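Local coordinates for protein serpin-12 (Manduca sexta, PDB 6CJ7) that inhibits serine proteases as a member of the serpin family and controls the prophenoloxidase activation system in larval hemolymph, at residues G53-I62 and G291-L302. Sequence-based numbering, arbitrary orientation.
Sequences GAAGNTLDEI and GVSSIFTQQAEL
Glu61, on the helix 56-66, reaches across to Ser294 in the 3-10 segment 293-296. Its CB and CG each lie 3.5 Å from Gly291 O, CD is 3.4 Å from both Gly291 O and Ser294 OG, and the chain stays extended beyond CG (chi2 -168°), which carries the carboxylate to Ser294. There OE1 accepts two hydrogen bonds: Ser294 N comes to its syn lone pair (OE1 to N 3.0 Å), while Ser294 OG meets OE1 from above the carboxylate plane at 2.7 Å. OE2 takes a weak bond from a water that also accepts from Ser293 N. One turn back along the helix, Thr58 OG1 accepts a hydrogen bond from Glu301 N (2.9 Å, 160°), and a water links OG1 to Gln299 O. Thr58 CG2 packs crosswise on Ile295 CG2 at 3.9 Å, which Ile62 CD1 also touches. Ala55 N donates a hydrogen bond to Glu301 O (3.0 Å). Thus Glu61 and Thr58 bind mostly main-chain groups of the loop between helix 284-289 and strand 306-307, the Ser294 hydroxyl being the exception; the two Ser294 donors probably favour the charged carboxylate, though the nearby Gly291 O would oppose it.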
loop_
_atom_site.group_PDB
_atom_site.type_symbol
_atom_site.label_atom_id
_atom_site.label_comp_id
_atom_site.label_asym_id
_atom_site.label_seq_id
_atom_site.Cartn_x
_atom_site.Cartn_y
_atom_site.Cartn_z
ATOM N N GLY A 53 -18.443 -2.003 -11.798
ATOM C CA GLY A 53 -19.339 -1.178 -12.580
ATOM C C GLY A 53 -18.946 -0.987 -14.026
ATOM O O GLY A 53 -19.576 -0.172 -14.716
ATOM N N ALA A 54 -17.954 -1.724 -14.523
ATOM C CA ALA A 54 -17.366 -1.497 -15.833
ATOM C C ALA A 54 -18.022 -2.353 -16.913
ATOM O O ALA A 54 -18.570 -3.433 -16.649
ATOM C CB ALA A 54 -15.868 -1.795 -15.811
ATOM N N ALA A 55 -17.954 -1.854 -18.145
ATOM C CA ALA A 55 -18.437 -2.575 -19.311
ATOM C C ALA A 55 -17.490 -2.372 -20.485
ATOM O O ALA A 55 -16.601 -1.511 -20.464
ATOM C CB ALA A 55 -19.853 -2.124 -19.699
ATOM N N GLY A 56 -17.712 -3.169 -21.532
ATOM C CA GLY A 56 -17.067 -2.915 -22.809
ATOM C C GLY A 56 -15.561 -2.836 -22.705
ATOM O O GLY A 56 -14.920 -3.636 -22.014
ATOM N N ASN A 57 -14.982 -1.847 -23.393
ATOM C CA ASN A 57 -13.526 -1.736 -23.429
ATOM C C ASN A 57 -12.937 -1.410 -22.059
ATOM O O ASN A 57 -11.816 -1.831 -21.754
ATOM C CB ASN A 57 -13.093 -0.679 -24.446
ATOM C CG ASN A 57 -11.583 -0.503 -24.493
ATOM O OD1 ASN A 57 -11.062 0.585 -24.230
ATOM N ND2 ASN A 57 -10.870 -1.581 -24.806
ATOM N N THR A 58 -13.666 -0.667 -21.218
ATOM C CA THR A 58 -13.164 -0.370 -19.877
ATOM C C THR A 58 -13.067 -1.632 -19.033
ATOM O O THR A 58 -12.081 -1.836 -18.311
ATOM C CB THR A 58 -14.069 0.663 -19.202
ATOM O OG1 THR A 58 -14.150 1.825 -20.050
ATOM C CG2 THR A 58 -13.529 1.079 -17.829
ATOM N N LEU A 59 -14.095 -2.471 -19.088
ATOM C CA LEU A 59 -14.056 -3.742 -18.374
ATOM C C LEU A 59 -12.913 -4.614 -18.876
ATOM O O LEU A 59 -12.221 -5.263 -18.082
ATOM C CB LEU A 59 -15.399 -4.455 -18.539
ATOM C CG LEU A 59 -15.575 -5.866 -17.955
ATOM C CD1 LEU A 59 -15.395 -5.857 -16.420
ATOM C CD2 LEU A 59 -16.934 -6.408 -18.348
ATOM N N ASP A 60 -12.699 -4.632 -20.194
ATOM C CA ASP A 60 -11.630 -5.431 -20.786
ATOM C C ASP A 60 -10.265 -4.981 -20.271
ATOM O O ASP A 60 -9.445 -5.807 -19.847
ATOM C CB ASP A 60 -11.700 -5.331 -22.317
ATOM C CG ASP A 60 -10.522 -6.011 -23.007
ATOM O OD1 ASP A 60 -10.441 -7.256 -22.976
ATOM O OD2 ASP A 60 -9.679 -5.300 -23.596
ATOM N N GLU A 61 -10.018 -3.662 -20.275
ATOM C CA GLU A 61 -8.755 -3.124 -19.771
ATOM C C GLU A 61 -8.531 -3.501 -18.317
ATOM O O GLU A 61 -7.425 -3.903 -17.934
ATOM C CB GLU A 61 -8.727 -1.596 -19.920
ATOM C CG GLU A 61 -8.427 -1.114 -21.335
ATOM C CD GLU A 61 -8.120 0.385 -21.431
ATOM O OE1 GLU A 61 -8.290 1.121 -20.435
ATOM O OE2 GLU A 61 -7.706 0.830 -22.525
ATOM N N ILE A 62 -9.558 -3.334 -17.481
ATOM C CA ILE A 62 -9.380 -3.607 -16.054
ATOM C C ILE A 62 -9.166 -5.094 -15.816
ATOM O O ILE A 62 -8.312 -5.492 -15.011
ATOM C CB ILE A 62 -10.580 -3.078 -15.260
ATOM C CG1 ILE A 62 -10.638 -1.557 -15.351
ATOM C CG2 ILE A 62 -10.498 -3.523 -13.791
ATOM C CD1 ILE A 62 -11.938 -0.981 -14.791
ATOM N N GLY A 291 -2.114 0.546 -18.630
ATOM C CA GLY A 291 -3.111 -0.102 -19.465
ATOM C C GLY A 291 -4.555 0.096 -19.067
ATOM O O GLY A 291 -5.421 -0.634 -19.570
ATOM N N VAL A 292 -4.858 1.055 -18.191
ATOM C CA VAL A 292 -6.247 1.273 -17.797
ATOM C C VAL A 292 -6.634 2.724 -18.052
ATOM O O VAL A 292 -7.462 3.293 -17.332
ATOM C CB VAL A 292 -6.494 0.876 -16.327
ATOM C CG1 VAL A 292 -6.304 -0.627 -16.141
ATOM C CG2 VAL A 292 -5.573 1.631 -15.394
ATOM N N SER A 293 -6.061 3.325 -19.099
ATOM C CA SER A 293 -6.307 4.738 -19.365
ATOM C C SER A 293 -7.775 5.051 -19.650
ATOM O O SER A 293 -8.196 6.198 -19.459
ATOM C CB SER A 293 -5.428 5.203 -20.533
ATOM O OG SER A 293 -5.799 4.555 -21.738
ATOM N N SER A 294 -8.570 4.066 -20.086
ATOM C CA SER A 294 -9.953 4.356 -20.455
ATOM C C SER A 294 -10.756 4.921 -19.289
ATOM O O SER A 294 -11.706 5.684 -19.517
ATOM C CB SER A 294 -10.646 3.104 -21.005
ATOM O OG SER A 294 -10.722 2.105 -20.013
ATOM N N ILE A 295 -10.398 4.578 -18.045
ATOM C CA ILE A 295 -11.226 4.987 -16.912
ATOM C C ILE A 295 -11.253 6.494 -16.722
ATOM O O ILE A 295 -12.177 7.007 -16.082
ATOM C CB ILE A 295 -10.803 4.325 -15.581
ATOM C CG1 ILE A 295 -9.450 4.870 -15.108
ATOM C CG2 ILE A 295 -10.788 2.793 -15.683
ATOM C CD1 ILE A 295 -9.007 4.242 -13.795
ATOM N N PHE A 296 -10.250 7.227 -17.239
ATOM C CA PHE A 296 -10.204 8.678 -17.097
ATOM C C PHE A 296 -10.843 9.416 -18.267
ATOM O O PHE A 296 -11.049 10.629 -18.164
ATOM C CB PHE A 296 -8.749 9.152 -16.933
ATOM C CG PHE A 296 -8.039 8.530 -15.759
ATOM C CD1 PHE A 296 -8.321 8.944 -14.469
ATOM C CD2 PHE A 296 -7.114 7.513 -15.946
ATOM C CE1 PHE A 296 -7.685 8.368 -13.380
ATOM C CE2 PHE A 296 -6.479 6.923 -14.863
ATOM C CZ PHE A 296 -6.767 7.347 -13.583
ATOM N N THR A 297 -11.174 8.717 -19.356
ATOM C CA THR A 297 -11.655 9.348 -20.578
ATOM C C THR A 297 -13.168 9.520 -20.545
ATOM O O THR A 297 -13.882 8.839 -19.807
ATOM C CB THR A 297 -11.270 8.530 -21.820
ATOM O OG1 THR A 297 -12.073 7.345 -21.890
ATOM C CG2 THR A 297 -9.798 8.136 -21.769
ATOM N N GLN A 298 -13.655 10.428 -21.385
ATOM C CA GLN A 298 -15.099 10.547 -21.520
ATOM C C GLN A 298 -15.697 9.389 -22.306
ATOM O O GLN A 298 -16.917 9.364 -22.506
ATOM C CB GLN A 298 -15.437 11.917 -22.117
ATOM C CG GLN A 298 -15.292 13.026 -21.052
ATOM C CD GLN A 298 -14.990 14.401 -21.615
ATOM O OE1 GLN A 298 -14.493 14.535 -22.733
ATOM N NE2 GLN A 298 -15.285 15.436 -20.831
ATOM N N GLN A 299 -14.878 8.414 -22.715
ATOM C CA GLN A 299 -15.344 7.144 -23.255
ATOM C C GLN A 299 -15.384 6.042 -22.202
ATOM O O GLN A 299 -15.675 4.890 -22.541
ATOM C CB GLN A 299 -14.464 6.696 -24.427
ATOM C CG GLN A 299 -14.632 7.539 -25.685
ATOM C CD GLN A 299 -14.068 8.933 -25.513
ATOM O OE1 GLN A 299 -12.929 9.101 -25.077
ATOM N NE2 GLN A 299 -14.870 9.941 -25.833
ATOM N N ALA A 300 -15.089 6.369 -20.942
ATOM C CA ALA A 300 -15.157 5.379 -19.875
ATOM C C ALA A 300 -16.536 4.748 -19.814
ATOM O O ALA A 300 -17.553 5.446 -19.876
ATOM C CB ALA A 300 -14.831 6.020 -18.528
ATOM N N GLU A 301 -16.560 3.429 -19.674
ATOM C CA GLU A 301 -17.797 2.646 -19.635
ATOM C C GLU A 301 -17.994 2.177 -18.199
ATOM O O GLU A 301 -17.619 1.063 -17.830
ATOM C CB GLU A 301 -17.734 1.477 -20.609
ATOM C CG GLU A 301 -17.722 1.909 -22.052
ATOM C CD GLU A 301 -19.082 2.437 -22.484
ATOM O OE1 GLU A 301 -20.107 1.987 -21.932
ATOM O OE2 GLU A 301 -19.133 3.304 -23.376
ATOM N N LEU A 302 -18.582 3.056 -17.384
ATOM C CA LEU A 302 -18.834 2.813 -15.969
ATOM C C LEU A 302 -20.305 3.038 -15.649
ATOM O O LEU A 302 -20.655 3.503 -14.560
ATOM C CB LEU A 302 -17.937 3.701 -15.099
ATOM C CG LEU A 302 -16.447 3.433 -15.275
ATOM C CD1 LEU A 302 -15.602 4.602 -14.744
ATOM C CD2 LEU A 302 -16.068 2.096 -14.589
HETATM O O HOH W 1 -14.150 2.214 -22.674
HETATM O O HOH W 2 -5.236 -3.396 -19.502
HETATM O O HOH W 3 -4.724 2.121 -21.368
#